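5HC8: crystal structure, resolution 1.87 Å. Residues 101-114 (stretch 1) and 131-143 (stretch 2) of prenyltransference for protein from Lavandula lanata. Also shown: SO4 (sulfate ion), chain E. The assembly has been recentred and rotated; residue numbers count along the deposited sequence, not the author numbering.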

# COMPACT_ATOMS: atom_id res chain seq x y z
N ASP A 101 23.48 10.02 -18.50
CA ASP A 101 24.38 9.60 -17.46
C ASP A 101 23.62 8.83 -16.37
O ASP A 101 23.82 9.05 -15.17
N ILE A 102 22.74 7.95 -16.82
CA ILE A 102 21.84 7.27 -15.90
C ILE A 102 22.54 6.25 -15.05
O ILE A 102 23.40 5.55 -15.53
N GLN A 103 22.19 6.20 -13.78
CA GLN A 103 22.67 5.18 -12.91
C GLN A 103 21.64 4.05 -12.87
O GLN A 103 20.47 4.34 -12.58
N PHE A 104 22.09 2.80 -13.13
CA PHE A 104 21.23 1.65 -13.23
C PHE A 104 21.40 0.71 -12.05
O PHE A 104 22.50 0.41 -11.66
N SER A 105 20.30 0.32 -11.39
CA SER A 105 20.30 -0.73 -10.40
C SER A 105 19.13 -1.65 -10.64
O SER A 105 18.15 -1.24 -11.24
N ALA A 106 19.24 -2.90 -10.20
CA ALA A 106 18.11 -3.79 -10.16
C ALA A 106 17.89 -4.16 -8.72
O ALA A 106 18.88 -4.27 -7.88
N ILE A 107 16.60 -4.25 -8.36
CA ILE A 107 16.21 -4.75 -7.03
C ILE A 107 15.30 -5.97 -7.19
O ILE A 107 14.57 -6.08 -8.17
N GLY A 108 15.39 -6.85 -6.22
CA GLY A 108 14.57 -8.04 -6.14
C GLY A 108 15.40 -9.27 -5.79
O GLY A 108 16.58 -9.15 -5.50
N ASP A 109 14.76 -10.44 -5.83
CA ASP A 109 15.42 -11.76 -5.55
C ASP A 109 16.11 -12.23 -6.81
O ASP A 109 15.63 -13.04 -7.58
N LYS A 110 17.28 -11.68 -7.03
CA LYS A 110 17.96 -11.84 -8.31
C LYS A 110 18.46 -13.28 -8.50
O LYS A 110 18.61 -13.74 -9.61
N SER A 111 18.60 -13.98 -7.39
CA SER A 111 18.93 -15.41 -7.43
C SER A 111 17.91 -16.24 -8.11
O SER A 111 18.23 -17.27 -8.65
N ARG A 112 16.66 -15.84 -8.09
CA ARG A 112 15.65 -16.55 -8.87
C ARG A 112 15.77 -16.33 -10.36
O ARG A 112 15.04 -16.93 -11.10
N LEU A 113 16.61 -15.44 -10.83
CA LEU A 113 16.61 -15.20 -12.26
C LEU A 113 17.63 -16.11 -12.98
O LEU A 113 18.56 -16.57 -12.36
N PRO A 114 17.45 -16.33 -14.29
CA PRO A 114 18.48 -16.99 -15.09
C PRO A 114 19.84 -16.30 -15.00
O PRO A 114 19.96 -15.04 -15.04
N ASN A 131 28.14 6.87 -12.55
CA ASN A 131 27.31 7.89 -13.18
C ASN A 131 26.65 8.76 -12.13
O ASN A 131 26.44 8.34 -10.99
N LYS A 132 26.33 9.99 -12.49
CA LYS A 132 25.74 10.93 -11.56
C LYS A 132 24.32 11.37 -11.95
O LYS A 132 23.77 12.24 -11.30
N GLY A 133 23.77 10.85 -13.03
CA GLY A 133 22.46 11.28 -13.51
C GLY A 133 21.33 10.57 -12.76
O GLY A 133 21.50 10.09 -11.65
N MET A 134 20.16 10.52 -13.37
CA MET A 134 18.99 10.01 -12.68
C MET A 134 19.26 8.56 -12.43
O MET A 134 19.78 7.86 -13.28
N HIS A 135 18.84 8.11 -11.26
CA HIS A 135 18.82 6.69 -10.94
C HIS A 135 17.57 6.03 -11.63
O HIS A 135 16.45 6.59 -11.61
N PHE A 136 17.81 4.86 -12.23
CA PHE A 136 16.79 3.99 -12.81
C PHE A 136 16.87 2.64 -12.12
O PHE A 136 17.91 1.97 -12.18
N ILE A 137 15.82 2.26 -11.38
CA ILE A 137 15.74 0.93 -10.76
C ILE A 137 14.79 0.05 -11.58
O ILE A 137 13.63 0.44 -11.87
N LEU A 138 15.28 -1.12 -11.98
CA LEU A 138 14.45 -2.16 -12.55
C LEU A 138 14.19 -3.14 -11.39
O LEU A 138 15.10 -3.74 -10.88
N ALA A 139 12.94 -3.24 -10.98
CA ALA A 139 12.49 -4.17 -9.94
C ALA A 139 11.99 -5.45 -10.59
O ALA A 139 10.98 -5.48 -11.28
N VAL A 140 12.73 -6.53 -10.34
CA VAL A 140 12.55 -7.79 -10.99
C VAL A 140 12.70 -8.94 -9.97
O VAL A 140 13.62 -8.96 -9.13
N ALA A 141 11.70 -9.84 -9.96
CA ALA A 141 11.51 -10.78 -8.90
C ALA A 141 11.44 -10.06 -7.58
O ALA A 141 12.01 -10.48 -6.62
N TYR A 142 10.74 -8.92 -7.57
CA TYR A 142 10.57 -8.01 -6.41
C TYR A 142 9.12 -8.09 -5.98
O TYR A 142 8.19 -7.93 -6.84
N GLY A 143 8.90 -8.42 -4.71
CA GLY A 143 7.57 -8.32 -4.12
C GLY A 143 7.64 -7.57 -2.81
O GLY A 143 8.64 -7.67 -2.10

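Strand 103-107 and the strand that begins at His135 run parallel as neighbours in one sheet, so their side chains meet in register, pair by pair, on alternate faces. Gln103, Ser105 and Ile107 share one face with His135, Ile137 and Ala139; Phe104 and Ala106 share the other with Phe136 and Leu138.

On the latter face both phenylalanines adopt t at chi1, but their chi2 values differ (82° for Phe104, 35° for Phe136). The ring planes are inclined at 63°, and the edge of Phe104 meets the face of Phe136 in an offset arrangement, with Phe104 CD1 3.6 Å from Phe136 CD2. Phe104 CE1 also reaches Leu138 CB at 3.8 Å.

The first face is polar at its start and apolar farther on. Gln103, m then t, extends back along the neighbouring chain, and chi3 of 72° sets its amide so that NE2 donates to Gly133 O at 2.8 Å. His135 (t) and Ser105 (m) converge: Ser105 OG and His135 NE2 are hydrogen-bonded at 2.8 Å. The other ring nitrogen, His135 ND1, donates to O1 of the sulfate, also at 2.8 Å, so both nitrogens are engaged. Ile107, p then t, brings CG1 to 3.6 Å from Ile137 CG2 and 3.7 Å from Ala139 CB, while its CD1 lies 4.1 Å from Tyr142 CD1.

Before the strands, the CA-to-CB bond of Asp101 (t) points sideways, but its carboxylate comes nearer the second stretch, and OD2 accepts from Lys132 N at 2.9 Å. Asn131 (m) points toward stretch 1 and donates from ND2 to Ile102 O at 2.9 Å. At the far end, Leu113, m then t, points toward stretch 2 and places CD1 4.0 Å from Val140 CG1 and CD2 4.1 Å from Ala141 CB. There is no room for a side chain at Gly108: a CB there would clash with the carbonyl oxygens of Val140 and Ala141.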

# COMPACT_ATOMS: atom_id res chain seq x y z
CB ASP A 101 25.08 10.79 -16.82
CG ASP A 101 26.35 10.40 -16.08
OD1 ASP A 101 26.97 9.37 -16.40
OD2 ASP A 101 26.70 11.09 -15.13
CB ILE A 102 20.70 6.65 -16.70
CG1 ILE A 102 19.79 7.82 -17.09
CG2 ILE A 102 19.96 5.58 -15.90
CD1 ILE A 102 19.44 7.68 -18.52
CB GLN A 103 22.86 5.72 -11.54
CG GLN A 103 23.77 6.93 -11.48
CD GLN A 103 23.80 7.54 -10.07
OE1 GLN A 103 24.38 6.95 -9.17
NE2 GLN A 103 23.14 8.70 -9.88
CB PHE A 104 21.41 0.87 -14.52
CG PHE A 104 20.64 -0.42 -14.50
CD1 PHE A 104 19.30 -0.43 -14.80
CD2 PHE A 104 21.24 -1.59 -14.06
CE1 PHE A 104 18.55 -1.58 -14.73
CE2 PHE A 104 20.51 -2.75 -13.96
CZ PHE A 104 19.15 -2.75 -14.29
CB SER A 105 20.16 -0.22 -9.00
OG SER A 105 21.10 0.73 -8.64
CB ALA A 106 18.27 -5.03 -11.07
CB ILE A 107 15.57 -3.69 -6.13
CG1 ILE A 107 14.22 -3.21 -6.67
CG2 ILE A 107 16.57 -2.55 -5.91
CD1 ILE A 107 13.53 -2.25 -5.70
CB ASP A 109 14.39 -12.73 -5.02
CG ASP A 109 15.02 -14.03 -4.46
OD1 ASP A 109 16.23 -14.23 -4.63
OD2 ASP A 109 14.26 -14.85 -3.92
CB LYS A 110 19.09 -10.84 -8.41
CG LYS A 110 18.55 -9.46 -8.60
CD LYS A 110 19.70 -8.47 -8.46
CE LYS A 110 19.72 -7.78 -7.11
NZ LYS A 110 20.43 -6.48 -7.28
CB SER A 111 19.07 -15.89 -6.00
OG SER A 111 20.37 -15.50 -5.62
CB ARG A 112 14.25 -16.12 -8.46
CG ARG A 112 13.96 -16.38 -6.99
CD ARG A 112 12.46 -16.24 -6.69
NE ARG A 112 11.67 -17.21 -7.47
CZ ARG A 112 10.36 -17.41 -7.34
NH1 ARG A 112 9.64 -16.70 -6.45
NH2 ARG A 112 9.76 -18.32 -8.09
CB LEU A 113 16.97 -13.75 -12.56
CG LEU A 113 16.10 -12.74 -11.78
CD1 LEU A 113 16.74 -11.38 -11.94
CD2 LEU A 113 14.66 -12.81 -12.30
CB PRO A 114 17.98 -16.87 -16.53
CG PRO A 114 16.56 -16.44 -16.46
CD PRO A 114 16.25 -16.00 -15.06
CB ASN A 131 26.27 7.25 -14.11
CG ASN A 131 26.91 6.61 -15.32
OD1 ASN A 131 28.12 6.63 -15.41
ND2 ASN A 131 26.13 6.04 -16.24
CB LYS A 132 26.63 12.20 -11.51
CG LYS A 132 27.97 12.01 -10.81
CD LYS A 132 27.83 11.87 -9.29
CE LYS A 132 29.17 11.54 -8.65
NZ LYS A 132 29.02 11.04 -7.26
CB MET A 134 17.74 10.18 -13.54
CG MET A 134 16.43 9.67 -12.93
SD MET A 134 15.06 9.72 -14.08
CE MET A 134 15.31 8.23 -15.02
CB HIS A 135 18.79 6.59 -9.42
CG HIS A 135 19.22 5.28 -8.85
ND1 HIS A 135 19.30 5.07 -7.49
CD2 HIS A 135 19.59 4.10 -9.42
CE1 HIS A 135 19.70 3.84 -7.25
NE2 HIS A 135 19.87 3.23 -8.40
CB PHE A 136 17.04 3.80 -14.29
CG PHE A 136 16.20 2.74 -14.93
CD1 PHE A 136 14.86 2.50 -14.54
CD2 PHE A 136 16.75 1.89 -15.90
CE1 PHE A 136 14.11 1.49 -15.13
CE2 PHE A 136 15.98 0.88 -16.51
CZ PHE A 136 14.66 0.69 -16.13
CB ILE A 137 15.27 0.99 -9.32
CG1 ILE A 137 16.36 1.63 -8.48
CG2 ILE A 137 14.97 -0.42 -8.74
CD1 ILE A 137 15.93 2.02 -7.07
CB LEU A 138 15.12 -2.84 -13.73
CG LEU A 138 14.28 -3.94 -14.37
CD1 LEU A 138 13.00 -3.48 -15.05
CD2 LEU A 138 15.15 -4.70 -15.34
CB ALA A 139 11.39 -3.51 -9.08
CB VAL A 140 13.49 -7.82 -12.23
CG1 VAL A 140 14.94 -7.79 -11.79
CG2 VAL A 140 13.14 -8.92 -13.15
CB ALA A 141 12.64 -11.85 -8.88
CB TYR A 142 10.85 -6.52 -6.79
CG TYR A 142 10.56 -5.69 -5.58
CD1 TYR A 142 11.51 -5.58 -4.54
CD2 TYR A 142 9.30 -5.21 -5.37
CE1 TYR A 142 11.21 -4.94 -3.38
CE2 TYR A 142 8.94 -4.59 -4.19
CZ TYR A 142 9.94 -4.39 -3.22
OH TYR A 142 9.55 -3.86 -2.04
S SO4 E . 19.87 7.85 -5.19
O1 SO4 E . 18.62 7.22 -5.79
O2 SO4 E . 20.04 7.85 -3.68
O3 SO4 E . 21.12 7.19 -5.71
O4 SO4 E . 19.83 9.26 -5.69